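Amino acid amide racemase (Ochrobactrum anthropi, PDB 6GIO) belongs to the class-III aminotransferase family and binds pyridoxal-5'-phosphate, in an assembly of two copies of the chain. Local coordinates at residues Ser27-Lys32 and Ile37-Arg42; Gly33-Glu38 and Ser43-Ser48. One frame throughout, in Å; residues are numbered along the deposited sequence.

How the interactions relate
Interactions 1 and 2 share strand 35-38, using its two edges. Strand 28-32 pairs with one edge and strand 43-46 with the other, so together they form an antiparallel meander at one end of a mixed sheet. Both contacts are partly buried, and both touch the second subunit. Interaction 1 holds strand 28-32, one of that sheet's two outermost strands within this chain. It is irregular, with a bulge, two consecutive glycines and an exposed isoleucine. Interaction 2 lies nearer the centre of the chain and is more regular. There an arginine grips a serine and its carbonyl on one face, and leucine packs on aspartate on the other. Leu-28 CD2 touches Leu-36 CB, at 3.6 Å, linking them.

Interaction 1: residues Ser27-Lys32 and Ile37-Arg42; sequences SLIGGK and IEEGGR
Ile-29 and Ile-37 meet through their aliphatic branches, with Ile-29 CG1 at 3.9 Å from Ile-37 CG2. In Ile-29 chi1 is 64°, which sets CG1 between its backbone N and carbonyl carbon. CG1 lies against Ile-37 and the carbonyl O of Glu-38, while CG2 rests 3.7 Å from the CA of Glu-39. The side chains of Ile-29 and Glu-39 cross at about a right angle. Glu-39 then runs on in extended form, and its OE1 accepts from the N of Leu-7. Ile-37 sends its other branch over the glycines. Its CG1 is 3.6 Å from Gly-31 N and also touches Gly-30 C, so it packs directly on main chain.

The backbone here forms a classic beta bulge in an antiparallel hairpin, since Ile-29 and Gly-30 both face Ile-37. The O of Ile-37 accepts from Ile-29 N at 2.9 Å and weakly from Gly-30 N at 3.5 Å. In return Ile-37 N donates to Gly-30 O at 2.9 Å, from 59° above the carbonyl plane. Past the bulge, Glu-39 N reaches Ser-27 O at 3.0 Å. Beyond it, a type II beta turn from Glu-38 to Gly-41 leads toward strand 43-46.

Glu-38 lays its CB and CG against Ser-27 O before its carboxylate leaves the hairpin. OE1 forms a salt bridge with Arg-42 NH2 at 2.8 Å and lies 23° out of the guanidinium plane. OE2 bonds to the OH of Tyr-380, whose ring also makes a cation-pi contact with Arg-42. The side chains of the non-hydrogen-bonded pair Leu-28 and Glu-38 diverge, but Leu-28 CD2 still touches Ile-37 O. Leu-28 packs on Tyr-82 of the second subunit, and Gly-31 N donates to OD1 of Asp-73 of the second subunit.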
# COMPACT_ATOMS: atom_id res chain seq x y z
N SER C 27 -10.87 17.35 12.65
CA SER C 27 -9.46 17.46 12.31
C SER C 27 -8.73 17.14 13.60
O SER C 27 -9.02 17.73 14.65
CB SER C 27 -9.17 18.89 11.78
OG SER C 27 -10.00 19.13 10.65
N LEU C 28 -7.79 16.19 13.54
CA LEU C 28 -7.28 15.48 14.72
C LEU C 28 -5.87 15.82 15.17
O LEU C 28 -4.97 15.94 14.36
CB LEU C 28 -7.36 13.95 14.51
CG LEU C 28 -8.74 13.36 14.21
CD1 LEU C 28 -8.62 11.87 13.83
CD2 LEU C 28 -9.70 13.55 15.38
N ILE C 29 -5.67 15.90 16.48
CA ILE C 29 -4.32 16.00 17.06
C ILE C 29 -3.94 14.80 17.94
O ILE C 29 -2.78 14.65 18.33
CB ILE C 29 -4.14 17.29 17.87
CG1 ILE C 29 -5.06 17.31 19.09
CG2 ILE C 29 -4.37 18.51 16.99
CD1 ILE C 29 -4.75 18.45 20.04
N GLY C 30 -4.91 13.99 18.32
CA GLY C 30 -4.59 12.82 19.11
C GLY C 30 -5.75 11.87 19.21
O GLY C 30 -6.72 11.99 18.45
N GLY C 31 -5.65 10.96 20.16
CA GLY C 31 -6.63 9.89 20.36
C GLY C 31 -6.32 9.09 21.61
O GLY C 31 -5.14 8.88 21.97
N LYS C 32 -7.38 8.61 22.27
CA LYS C 32 -7.24 7.94 23.55
C LYS C 32 -8.42 7.06 23.84
O LYS C 32 -9.56 7.56 23.96
CB LYS C 32 -7.07 8.95 24.69
CG LYS C 32 -6.74 8.31 26.03
CD LYS C 32 -7.04 9.24 27.20
CE LYS C 32 -6.81 8.52 28.53
NZ LYS C 32 -5.79 9.24 29.34
N ILE C 37 -9.19 13.09 19.57
CA ILE C 37 -9.03 14.46 20.07
C ILE C 37 -8.95 15.45 18.92
O ILE C 37 -8.05 15.41 18.10
CB ILE C 37 -7.76 14.63 20.94
CG1 ILE C 37 -7.61 13.47 21.91
CG2 ILE C 37 -7.77 16.00 21.63
CD1 ILE C 37 -8.76 13.24 22.86
N GLU C 38 -9.93 16.32 18.86
CA GLU C 38 -9.96 17.38 17.85
C GLU C 38 -8.95 18.43 18.23
O GLU C 38 -8.67 18.62 19.41
CB GLU C 38 -11.36 17.98 17.77
CG GLU C 38 -11.51 19.10 16.74
CD GLU C 38 -12.95 19.32 16.26
OE1 GLU C 38 -13.90 19.14 17.06
OE2 GLU C 38 -13.11 19.67 15.06
N GLU C 39 -8.39 19.09 17.25
CA GLU C 39 -7.62 20.31 17.49
C GLU C 39 -8.46 21.25 18.39
O GLU C 39 -9.67 21.38 18.22
CB GLU C 39 -7.24 20.98 16.18
CG GLU C 39 -6.30 22.18 16.35
CD GLU C 39 -5.96 22.84 15.03
OE1 GLU C 39 -6.91 23.16 14.25
OE2 GLU C 39 -4.76 23.01 14.75
N GLY C 40 -7.80 21.90 19.34
CA GLY C 40 -8.52 22.65 20.37
C GLY C 40 -8.81 21.78 21.60
O GLY C 40 -9.06 22.30 22.67
N GLY C 41 -8.78 20.45 21.48
CA GLY C 41 -8.85 19.60 22.65
C GLY C 41 -10.14 18.84 22.87
O GLY C 41 -10.19 17.97 23.74
N ARG C 42 -11.19 19.10 22.11
CA ARG C 42 -12.48 18.43 22.37
C ARG C 42 -12.34 16.93 22.09
O ARG C 42 -11.71 16.53 21.11
CB ARG C 42 -13.58 19.04 21.51
CG ARG C 42 -15.01 18.73 21.95
CD ARG C 42 -16.03 19.60 21.20
NE ARG C 42 -15.94 19.44 19.74
CZ ARG C 42 -16.77 18.72 18.97
NH1 ARG C 42 -17.79 18.06 19.49
NH2 ARG C 42 -16.57 18.66 17.66

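Interaction 2: residues Gly33-Glu38 and Ser43-Ser48; sequences GNRLIE and SILDLS
Arg-35 reaches across to Ser-43 and clasps it with its side chain. Its CB starts 3.4 Å from the carbonyl O of Ile-44 and also touches Ser-43 OG. CG and CD pass along that same hydroxyl. The chain then bends at chi3, 75°, which turns the guanidinium back over the neighbouring strand. NE donates to Ser-43 OG; the modelled 2.5 Å is very short, so the exact length is doubtful. NH1 donates to Ser-43 O at 3.0 Å. That oxygen lies in the guanidinium plane, but the donor stands 45° out of the carbonyl plane. Leu-45 N lies over one guanidinium face, 3.6 Å from NH1. NH2 comes near Leu-45 CB and forms a salt bridge with Glu-411 OE1 of helix 406-424.

These residues belong to an antiparallel beta hairpin. Leu-36 and Ile-44 are its hydrogen-bonded pair: Leu-36 N to Ile-44 O and Ile-44 N to Leu-36 O are both 2.7 Å. Asp-46 N continues the pairing to Asn-34 O at 2.9 Å.

On the face away from Arg-35, Leu-36 runs obliquely across Asp-46, with CD1 at 3.6 Å from its CG. The carboxylate also closes an Asx turn. Its OD1 accepts from Ser-48 N, from above the carboxylate plane, and from Ser-48 OG on the syn lone pair. OD2 bonds to the OH of Tyr-58. Ser-48 OG also shares a hydrogen bond with OH of Tyr-82 of the second subunit, and Leu-36 packs on Gly-76 of that subunit.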
# COMPACT_ATOMS: atom_id res chain seq x y z
N GLY C 33 -8.15 5.76 23.96
CA GLY C 33 -9.19 4.79 24.13
C GLY C 33 -10.04 4.76 22.89
O GLY C 33 -9.54 4.72 21.76
N ASN C 34 -11.34 4.80 23.10
CA ASN C 34 -12.27 4.87 22.00
C ASN C 34 -12.60 6.33 21.63
O ASN C 34 -13.59 6.57 20.93
CB ASN C 34 -13.52 4.07 22.37
CG ASN C 34 -13.19 2.63 22.78
OD1 ASN C 34 -12.32 1.99 22.20
ND2 ASN C 34 -13.85 2.14 23.81
N ARG C 35 -11.79 7.29 22.05
CA ARG C 35 -12.09 8.71 21.71
C ARG C 35 -11.00 9.35 20.87
O ARG C 35 -9.84 8.96 20.96
CB ARG C 35 -12.31 9.55 22.97
CG ARG C 35 -13.27 8.93 24.00
CD ARG C 35 -13.58 9.91 25.13
NE ARG C 35 -14.50 10.93 24.65
CZ ARG C 35 -15.83 10.80 24.62
NH1 ARG C 35 -16.56 11.80 24.14
NH2 ARG C 35 -16.43 9.71 25.08
N LEU C 36 -11.38 10.33 20.03
CA LEU C 36 -10.45 11.04 19.17
C LEU C 36 -10.39 12.49 19.64
O LEU C 36 -11.40 13.05 20.06
CB LEU C 36 -10.87 11.00 17.70
CG LEU C 36 -10.73 9.60 17.08
CD1 LEU C 36 -11.44 9.55 15.74
CD2 LEU C 36 -9.27 9.17 16.95
N ILE C 37 -9.19 13.09 19.57
CA ILE C 37 -9.03 14.46 20.07
C ILE C 37 -8.95 15.45 18.92
O ILE C 37 -8.05 15.41 18.10
CB ILE C 37 -7.76 14.63 20.94
CG1 ILE C 37 -7.61 13.47 21.91
CG2 ILE C 37 -7.77 16.00 21.63
CD1 ILE C 37 -8.76 13.24 22.86
N GLU C 38 -9.93 16.32 18.86
CA GLU C 38 -9.96 17.38 17.85
C GLU C 38 -8.95 18.43 18.23
O GLU C 38 -8.67 18.62 19.41
CB GLU C 38 -11.36 17.98 17.77
CG GLU C 38 -11.51 19.10 16.74
CD GLU C 38 -12.95 19.32 16.26
OE1 GLU C 38 -13.90 19.14 17.06
OE2 GLU C 38 -13.11 19.67 15.06
N SER C 43 -12.91 16.11 22.95
CA SER C 43 -12.77 14.66 22.89
C SER C 43 -14.00 14.01 22.27
O SER C 43 -15.06 14.01 22.87
CB SER C 43 -12.57 14.12 24.31
OG SER C 43 -12.85 12.73 24.39
N ILE C 44 -13.84 13.39 21.10
CA ILE C 44 -14.98 12.88 20.31
C ILE C 44 -15.08 11.36 20.40
O ILE C 44 -14.09 10.68 20.24
CB ILE C 44 -14.80 13.25 18.84
CG1 ILE C 44 -14.53 14.75 18.69
CG2 ILE C 44 -16.01 12.81 17.99
CD1 ILE C 44 -15.61 15.64 19.25
N LEU C 45 -16.27 10.83 20.64
CA LEU C 45 -16.46 9.38 20.69
C LEU C 45 -16.36 8.80 19.27
O LEU C 45 -17.07 9.23 18.37
CB LEU C 45 -17.80 9.03 21.34
CG LEU C 45 -18.12 7.52 21.38
CD1 LEU C 45 -17.06 6.70 22.09
CD2 LEU C 45 -19.48 7.25 22.02
N ASP C 46 -15.48 7.82 19.06
CA ASP C 46 -15.26 7.32 17.72
C ASP C 46 -16.11 6.11 17.44
O ASP C 46 -15.76 5.00 17.79
CB ASP C 46 -13.79 7.02 17.41
CG ASP C 46 -13.58 6.67 15.90
OD1 ASP C 46 -14.33 7.24 15.06
OD2 ASP C 46 -12.68 5.84 15.57
N LEU C 47 -17.19 6.33 16.71
CA LEU C 47 -18.03 5.23 16.21
C LEU C 47 -17.64 4.79 14.79
O LEU C 47 -18.16 3.81 14.28
CB LEU C 47 -19.47 5.67 16.25
CG LEU C 47 -19.94 6.19 17.61
CD1 LEU C 47 -21.33 6.79 17.50
CD2 LEU C 47 -19.91 5.06 18.62
N SER C 48 -16.71 5.52 14.18
CA SER C 48 -16.18 5.16 12.88
C SER C 48 -15.06 4.13 12.86
O SER C 48 -14.87 3.49 11.83
CB SER C 48 -15.70 6.42 12.15
OG SER C 48 -14.42 6.83 12.56